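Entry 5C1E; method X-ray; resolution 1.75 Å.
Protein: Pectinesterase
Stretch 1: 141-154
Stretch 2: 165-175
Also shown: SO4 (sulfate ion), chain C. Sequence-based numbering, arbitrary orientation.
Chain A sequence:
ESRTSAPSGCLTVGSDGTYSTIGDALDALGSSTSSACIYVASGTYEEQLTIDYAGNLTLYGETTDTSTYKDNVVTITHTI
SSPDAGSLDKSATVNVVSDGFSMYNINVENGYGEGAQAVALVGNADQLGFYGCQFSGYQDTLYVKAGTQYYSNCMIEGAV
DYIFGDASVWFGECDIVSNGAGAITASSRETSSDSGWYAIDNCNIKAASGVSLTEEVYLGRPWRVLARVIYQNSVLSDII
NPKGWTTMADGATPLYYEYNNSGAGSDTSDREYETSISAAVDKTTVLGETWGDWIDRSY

Stretch 1, residues 141-154: TLYVKAGTQYYSNC
Stretch 2, residues 165-175: GDASVWFGECD

How do the strands pair? Residues 148-152 and 168-172 run parallel, their axes 8° apart, with Thr148 beside Ser168 and Ser152 beside Gly172. Extended backbones (Tyr151 phi/psi -122/121) alternate bonds: Gln149 N to Ser168 O 3.1 Å, Trp170 N to Gln149 O 3.1 Å, Tyr151 N to Trp170 O 2.9 Å, Gly172 N to Tyr151 O 2.8 Å.

How do the Tyr151 and Phe171 rings meet? Both are m (chi1 -65° and -63°, chi2 74° and -89°); the ring planes lie 25° apart, centroids 4.9 Å apart, slid so that they barely overlap. Tyr151 OH donates to Gln149 OE1 (2.8 Å); Gln149, m then t, also sends NE2 to Ala146 O (2.9 Å). Leu142 CD2 meets the Phe171 ring edge at CE1, 3.8 Å away.

What occupies the other face? Tyr150 and Trp170, both t (chi2 82° and -81°), approach at CE1 and CD1 (3.6 Å). They bind one sulfate, Tyr150 OH to O3 (2.6 Å) and Trp170 NE1 to O2 (3.0 Å).

How do the ends close? Asn153 (55/38; m, chi2 -91°) directs ND2 to Glu173 OE1 (3.1 Å) and Ser152 OG (2.9 Å). At Gly165 (121/-167), a CB would clash with Val144 O, 2.3 Å away; Ala167 N binds that oxygen, Val144 O, at 2.9 Å.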

ATOM      1  N   THR A 141      -0.607  -0.151   8.827  1.00 14.46           N
ATOM      2  CA  THR A 141      -0.357   1.013   7.959  1.00 13.54           C
ATOM      3  C   THR A 141      -1.228   1.067   6.712  1.00 13.50           C
ATOM      4  O   THR A 141      -1.878   2.073   6.468  1.00 13.48           O
ATOM      5  CB  THR A 141       1.112   1.084   7.512  1.00 13.46           C
ATOM      6  OG1 THR A 141       1.979   1.055   8.668  1.00 13.52           O
ATOM      7  CG2 THR A 141       1.350   2.346   6.689  1.00 13.12           C
ATOM      8  N   LEU A 142      -1.196   0.009   5.907  1.00 13.18           N
ATOM      9  CA  LEU A 142      -1.856  -0.009   4.609  1.00 12.93           C
ATOM     10  C   LEU A 142      -2.952  -1.055   4.566  1.00 13.09           C
ATOM     11  O   LEU A 142      -2.705  -2.277   4.534  1.00 12.76           O
ATOM     12  CB  LEU A 142      -0.831  -0.219   3.493  1.00 13.06           C
ATOM     13  CG  LEU A 142      -1.363  -0.183   2.065  1.00 13.05           C
ATOM     14  CD1 LEU A 142      -1.888   1.190   1.675  1.00 13.55           C
ATOM     15  CD2 LEU A 142      -0.263  -0.643   1.132  1.00 13.20           C
ATOM     16  N   TYR A 143      -4.179  -0.563   4.573  1.00 13.04           N
ATOM     17  CA  TYR A 143      -5.335  -1.431   4.600  1.00 13.57           C
ATOM     18  C   TYR A 143      -5.758  -1.649   3.175  1.00 13.75           C
ATOM     19  O   TYR A 143      -6.476  -0.829   2.620  1.00 13.41           O
ATOM     20  CB  TYR A 143      -6.441  -0.782   5.406  1.00 13.89           C
ATOM     21  CG  TYR A 143      -7.631  -1.651   5.776  1.00 14.53           C
ATOM     22  CD1 TYR A 143      -7.680  -3.021   5.502  1.00 15.00           C
ATOM     23  CD2 TYR A 143      -8.708  -1.090   6.431  1.00 14.79           C
ATOM     24  CE1 TYR A 143      -8.786  -3.791   5.873  1.00 15.71           C
ATOM     25  CE2 TYR A 143      -9.803  -1.847   6.813  1.00 15.83           C
ATOM     26  CZ  TYR A 143      -9.836  -3.199   6.541  1.00 16.59           C
ATOM     27  OH  TYR A 143     -10.952  -3.939   6.925  1.00 18.15           O
ATOM     28  N   VAL A 144      -5.239  -2.722   2.566  1.00 13.28           N
ATOM     29  CA  VAL A 144      -5.652  -3.095   1.216  1.00 14.07           C
ATOM     30  C   VAL A 144      -6.941  -3.926   1.369  1.00 13.94           C
ATOM     31  O   VAL A 144      -6.949  -5.145   1.282  1.00 13.47           O
ATOM     32  CB  VAL A 144      -4.527  -3.794   0.436  1.00 13.39           C
ATOM     33  CG1 VAL A 144      -3.376  -2.807   0.225  1.00 13.69           C
ATOM     34  CG2 VAL A 144      -4.000  -5.056   1.118  1.00 13.45           C
ATOM     35  N   LYS A 145      -8.025  -3.224   1.652  1.00 14.24           N
ATOM     36  CA  LYS A 145      -9.216  -3.851   2.198  1.00 14.91           C
ATOM     37  C   LYS A 145      -9.937  -4.720   1.182  1.00 15.32           C
ATOM     38  O   LYS A 145     -10.318  -5.863   1.473  1.00 14.99           O
ATOM     39  CB  LYS A 145     -10.175  -2.771   2.736  1.00 15.77           C
ATOM     40  CG  LYS A 145     -11.487  -3.333   3.255  1.00 16.54           C
ATOM     41  CD  LYS A 145     -12.338  -2.233   3.879  1.00 17.79           C
ATOM     42  CE  LYS A 145     -13.481  -2.850   4.667  1.00 19.50           C
ATOM     43  NZ  LYS A 145     -14.404  -1.797   5.133  1.00 20.65           N
ATOM     44  N   ALA A 146     -10.150  -4.161  -0.007  1.00 15.13           N
ATOM     45  CA  ALA A 146     -10.837  -4.882  -1.071  1.00 15.52           C
ATOM     46  C   ALA A 146     -10.558  -4.247  -2.420  1.00 15.85           C
ATOM     47  O   ALA A 146     -10.171  -3.076  -2.503  1.00 16.25           O
ATOM     48  CB  ALA A 146     -12.336  -4.901  -0.820  1.00 16.03           C
ATOM     49  N   GLY A 147     -10.808  -5.022  -3.468  1.00 15.96           N
ATOM     50  CA  GLY A 147     -10.642  -4.573  -4.838  1.00 16.50           C
ATOM     51  C   GLY A 147      -9.261  -4.800  -5.427  1.00 16.52           C
ATOM     52  O   GLY A 147      -8.319  -5.172  -4.721  1.00 17.67           O
ATOM     53  N   THR A 148      -9.152  -4.570  -6.730  1.00 16.69           N
ATOM     54  CA  THR A 148      -7.901  -4.754  -7.450  1.00 16.57           C
ATOM     55  C   THR A 148      -7.063  -3.493  -7.297  1.00 16.16           C
ATOM     56  O   THR A 148      -7.563  -2.379  -7.463  1.00 16.10           O
ATOM     57  CB  THR A 148      -8.147  -5.076  -8.924  1.00 17.34           C
ATOM     58  OG1 THR A 148      -9.032  -4.109  -9.488  1.00 17.16           O
ATOM     59  CG2 THR A 148      -8.765  -6.458  -9.047  1.00 17.71           C
ATOM     60  N   GLN A 149      -5.803  -3.675  -6.915  1.00 16.35           N
ATOM     61  CA  GLN A 149      -4.939  -2.563  -6.576  1.00 15.88           C
ATOM     62  C   GLN A 149      -3.531  -2.835  -7.048  1.00 16.70           C
ATOM     63  O   GLN A 149      -3.064  -3.990  -7.026  1.00 16.33           O
ATOM     64  CB  GLN A 149      -4.942  -2.313  -5.070  1.00 16.14           C
ATOM     65  CG  GLN A 149      -6.326  -2.117  -4.490  1.00 16.56           C
ATOM     66  CD  GLN A 149      -6.330  -1.791  -3.006  1.00 16.90           C
ATOM     67  OE1 GLN A 149      -5.370  -1.245  -2.453  1.00 16.63           O
ATOM     68  NE2 GLN A 149      -7.443  -2.081  -2.365  1.00 17.10           N
ATOM     69  N   TYR A 150      -2.855  -1.757  -7.440  1.00 16.05           N
ATOM     70  CA  TYR A 150      -1.516  -1.823  -7.987  1.00 16.87           C
ATOM     71  C   TYR A 150      -0.655  -0.728  -7.357  1.00 16.12           C
ATOM     72  O   TYR A 150      -1.039   0.442  -7.362  1.00 16.40           O
ATOM     73  CB  TYR A 150      -1.595  -1.677  -9.514  1.00 17.26           C
ATOM     74  CG  TYR A 150      -0.269  -1.628 -10.227  1.00 18.81           C
ATOM     75  CD1 TYR A 150       0.422  -2.784 -10.533  1.00 19.56           C
ATOM     76  CD2 TYR A 150       0.287  -0.414 -10.617  1.00 19.00           C
ATOM     77  CE1 TYR A 150       1.639  -2.731 -11.202  1.00 19.93           C
ATOM     78  CE2 TYR A 150       1.489  -0.353 -11.289  1.00 19.73           C
ATOM     79  CZ  TYR A 150       2.164  -1.504 -11.571  1.00 20.33           C
ATOM     80  OH  TYR A 150       3.354  -1.423 -12.233  1.00 20.24           O
ATOM     81  N   TYR A 151       0.480  -1.131  -6.783  1.00 15.69           N
ATOM     82  CA  TYR A 151       1.422  -0.215  -6.132  1.00 15.37           C
ATOM     83  C   TYR A 151       2.767  -0.370  -6.817  1.00 15.52           C
ATOM     84  O   TYR A 151       3.315  -1.462  -6.840  1.00 15.64           O
ATOM     85  CB  TYR A 151       1.574  -0.522  -4.621  1.00 15.30           C
ATOM     86  CG  TYR A 151       0.310  -0.288  -3.820  1.00 14.59           C
ATOM     87  CD1 TYR A 151      -0.760  -1.171  -3.900  1.00 14.44           C
ATOM     88  CD2 TYR A 151       0.183   0.819  -2.989  1.00 14.49           C
ATOM     89  CE1 TYR A 151      -1.925  -0.946  -3.195  1.00 14.06           C
ATOM     90  CE2 TYR A 151      -0.982   1.055  -2.267  1.00 14.17           C
ATOM     91  CZ  TYR A 151      -2.043   0.174  -2.387  1.00 14.10           C
ATOM     92  OH  TYR A 151      -3.199   0.390  -1.679  1.00 13.59           O
ATOM     93  N   SER A 152       3.290   0.727  -7.370  1.00 15.53           N
ATOM     94  CA  SER A 152       4.580   0.710  -8.044  1.00 15.34           C
ATOM     95  C   SER A 152       5.531   1.754  -7.495  1.00 15.42           C
ATOM     96  O   SER A 152       5.183   2.926  -7.394  1.00 14.70           O
ATOM     97  CB  SER A 152       4.423   0.967  -9.553  1.00 15.95           C
ATOM     98  OG  SER A 152       5.693   0.806 -10.165  1.00 16.64           O
ATOM     99  N   ASN A 153       6.754   1.343  -7.186  1.00 15.29           N
ATOM    100  CA  ASN A 153       7.779   2.291  -6.720  1.00 16.43           C
ATOM    101  C   ASN A 153       7.336   3.095  -5.512  1.00 15.87           C
ATOM    102  O   ASN A 153       7.659   4.285  -5.363  1.00 15.80           O
ATOM    103  CB  ASN A 153       8.244   3.193  -7.862  1.00 17.06           C
ATOM    104  CG  ASN A 153       9.082   2.436  -8.861  1.00 19.07           C
ATOM    105  OD1 ASN A 153      10.297   2.389  -8.741  1.00 19.00           O
ATOM    106  ND2 ASN A 153       8.426   1.775  -9.817  1.00 20.68           N
ATOM    107  N   CYS A 154       6.617   2.409  -4.625  1.00 15.72           N
ATOM    108  CA  CYS A 154       6.150   2.993  -3.399  1.00 15.21           C
ATOM    109  C   CYS A 154       7.020   2.530  -2.231  1.00 15.67           C
ATOM    110  O   CYS A 154       7.810   1.581  -2.345  1.00 15.31           O
ATOM    111  CB  CYS A 154       4.689   2.612  -3.128  1.00 15.70           C
ATOM    112  SG  CYS A 154       3.483   3.302  -4.303  1.00 15.96           S
ATOM    113  N   GLY A 165      -5.725  -6.994   4.701  1.00 13.86           N
ATOM    114  CA  GLY A 165      -7.048  -6.938   4.066  1.00 14.13           C
ATOM    115  C   GLY A 165      -7.182  -7.973   2.977  1.00 14.56           C
ATOM    116  O   GLY A 165      -6.334  -8.881   2.856  1.00 14.26           O
ATOM    117  N   ASP A 166      -8.239  -7.825   2.178  1.00 15.03           N
ATOM    118  CA  ASP A 166      -8.636  -8.812   1.167  1.00 15.95           C
ATOM    119  C   ASP A 166      -8.638  -8.274  -0.274  1.00 15.99           C
ATOM    120  O   ASP A 166      -9.314  -8.827  -1.169  1.00 16.58           O
ATOM    121  CB  ASP A 166     -10.010  -9.389   1.493  1.00 16.91           C
ATOM    122  CG  ASP A 166     -10.366 -10.577   0.624  1.00 18.24           C
ATOM    123  OD1 ASP A 166      -9.502 -11.415   0.334  1.00 19.03           O
ATOM    124  OD2 ASP A 166     -11.527 -10.646   0.208  1.00 20.62           O
ATOM    125  N   ALA A 167      -7.884  -7.212  -0.502  1.00 15.02           N
ATOM    126  CA  ALA A 167      -7.630  -6.739  -1.854  1.00 15.29           C
ATOM    127  C   ALA A 167      -6.905  -7.808  -2.634  1.00 15.49           C
ATOM    128  O   ALA A 167      -6.189  -8.633  -2.046  1.00 15.61           O
ATOM    129  CB  ALA A 167      -6.789  -5.473  -1.821  1.00 15.28           C
ATOM    130  N   SER A 168      -7.056  -7.783  -3.954  1.00 15.50           N
ATOM    131  CA  SER A 168      -6.154  -8.527  -4.803  1.00 16.20           C
ATOM    132  C   SER A 168      -5.145  -7.513  -5.313  1.00 16.11           C
ATOM    133  O   SER A 168      -5.498  -6.603  -6.084  1.00 17.11           O
ATOM    134  CB  SER A 168      -6.870  -9.228  -5.942  1.00 16.55           C
ATOM    135  OG  SER A 168      -6.020 -10.221  -6.456  1.00 16.78           O
ATOM    136  N   VAL A 169      -3.904  -7.655  -4.853  1.00 15.48           N
ATOM    137  CA  VAL A 169      -2.958  -6.539  -4.910  1.00 15.38           C
ATOM    138  C   VAL A 169      -1.586  -6.962  -5.381  1.00 15.67           C
ATOM    139  O   VAL A 169      -1.064  -8.007  -4.978  1.00 15.10           O
ATOM    140  CB  VAL A 169      -2.904  -5.791  -3.546  1.00 15.65           C
ATOM    141  CG1 VAL A 169      -2.610  -6.753  -2.414  1.00 15.51           C
ATOM    142  CG2 VAL A 169      -1.922  -4.624  -3.576  1.00 15.92           C
ATOM    143  N   TRP A 170      -1.025  -6.131  -6.259  1.00 15.35           N
ATOM    144  CA  TRP A 170       0.310  -6.301  -6.819  1.00 15.87           C
ATOM    145  C   TRP A 170       1.189  -5.147  -6.363  1.00 15.53           C
ATOM    146  O   TRP A 170       0.846  -3.984  -6.601  1.00 16.45           O
ATOM    147  CB  TRP A 170       0.242  -6.278  -8.336  1.00 15.91           C
ATOM    148  CG  TRP A 170       1.561  -6.508  -9.017  1.00 16.41           C
ATOM    149  CD1 TRP A 170       2.545  -5.589  -9.231  1.00 17.15           C
ATOM    150  CD2 TRP A 170       2.019  -7.727  -9.618  1.00 17.29           C
ATOM    151  NE1 TRP A 170       3.582  -6.151  -9.917  1.00 17.86           N
ATOM    152  CE2 TRP A 170       3.289  -7.466 -10.171  1.00 17.64           C
ATOM    153  CE3 TRP A 170       1.477  -9.007  -9.753  1.00 17.20           C
ATOM    154  CZ2 TRP A 170       4.033  -8.441 -10.822  1.00 18.44           C
ATOM    155  CZ3 TRP A 170       2.210  -9.974 -10.411  1.00 18.07           C
ATOM    156  CH2 TRP A 170       3.476  -9.695 -10.936  1.00 17.68           C
ATOM    157  N   PHE A 171       2.288  -5.478  -5.686  1.00 15.29           N
ATOM    158  CA  PHE A 171       3.320  -4.514  -5.295  1.00 15.60           C
ATOM    159  C   PHE A 171       4.531  -4.741  -6.166  1.00 15.78           C
ATOM    160  O   PHE A 171       5.120  -5.809  -6.133  1.00 16.13           O
ATOM    161  CB  PHE A 171       3.719  -4.687  -3.837  1.00 16.23           C
ATOM    162  CG  PHE A 171       2.605  -4.423  -2.872  1.00 15.96           C
ATOM    163  CD1 PHE A 171       2.394  -3.154  -2.380  1.00 17.05           C
ATOM    164  CD2 PHE A 171       1.796  -5.454  -2.429  1.00 16.52           C
ATOM    165  CE1 PHE A 171       1.372  -2.898  -1.482  1.00 16.45           C
ATOM    166  CE2 PHE A 171       0.767  -5.210  -1.526  1.00 17.01           C
ATOM    167  CZ  PHE A 171       0.555  -3.925  -1.058  1.00 16.68           C
ATOM    168  N   GLY A 172       4.854  -3.750  -6.989  1.00 16.09           N
ATOM    169  CA  GLY A 172       5.961  -3.863  -7.928  1.00 17.23           C
ATOM    170  C   GLY A 172       7.036  -2.841  -7.613  1.00 17.48           C
ATOM    171  O   GLY A 172       6.762  -1.637  -7.504  1.00 16.86           O
ATOM    172  N   GLU A 173       8.272  -3.300  -7.508  1.00 18.07           N
ATOM    173  CA  GLU A 173       9.409  -2.402  -7.291  1.00 19.43           C
ATOM    174  C   GLU A 173       9.186  -1.442  -6.112  1.00 18.25           C
ATOM    175  O   GLU A 173       9.528  -0.270  -6.203  1.00 17.88           O
ATOM    176  CB  GLU A 173       9.706  -1.603  -8.559  1.00 21.10           C
ATOM    177  CG  GLU A 173      10.145  -2.452  -9.736  1.00 23.72           C
ATOM    178  CD  GLU A 173      10.232  -1.684 -11.058  1.00 27.33           C
ATOM    179  OE1 GLU A 173      10.086  -0.439 -11.103  1.00 28.15           O
ATOM    180  OE2 GLU A 173      10.443  -2.353 -12.090  1.00 32.14           O
ATOM    181  N   CYS A 174       8.623  -1.955  -5.017  1.00 17.42           N
ATOM    182  CA  CYS A 174       8.398  -1.165  -3.819  1.00 16.42           C
ATOM    183  C   CYS A 174       9.458  -1.450  -2.777  1.00 16.49           C
ATOM    184  O   CYS A 174      10.034  -2.554  -2.727  1.00 15.23           O
ATOM    185  CB  CYS A 174       7.030  -1.468  -3.212  1.00 16.46           C
ATOM    186  SG  CYS A 174       5.628  -0.952  -4.218  1.00 17.10           S
ATOM    187  N   ASP A 175       9.695  -0.455  -1.928  1.00 16.27           N
ATOM    188  CA  ASP A 175      10.489  -0.663  -0.734  1.00 17.34           C
ATOM    189  C   ASP A 175       9.516  -0.916   0.392  1.00 16.84           C
ATOM    190  O   ASP A 175       8.657  -0.087   0.679  1.00 15.92           O
ATOM    191  CB  ASP A 175      11.392   0.546  -0.440  1.00 18.40           C
ATOM    192  CG  ASP A 175      12.594   0.632  -1.386  1.00 20.12           C
ATOM    193  OD1 ASP A 175      13.074  -0.407  -1.886  1.00 21.33           O
ATOM    194  OD2 ASP A 175      13.058   1.754  -1.634  1.00 21.21           O
TER
HETATM  195  S   SO4 C 402       5.298  -4.413 -12.797  1.00 29.92           S
HETATM  196  O1  SO4 C 402       6.561  -3.992 -13.471  1.00 30.72           O
HETATM  197  O2  SO4 C 402       5.451  -4.203 -11.333  1.00 27.52           O
HETATM  198  O3  SO4 C 402       4.118  -3.658 -13.299  1.00 28.60           O
HETATM  199  O4  SO4 C 402       5.061  -5.844 -13.104  1.00 27.02           O
HETATM  200  O   HOH W   1     -11.191  -7.827  -2.997  1.00 22.65           O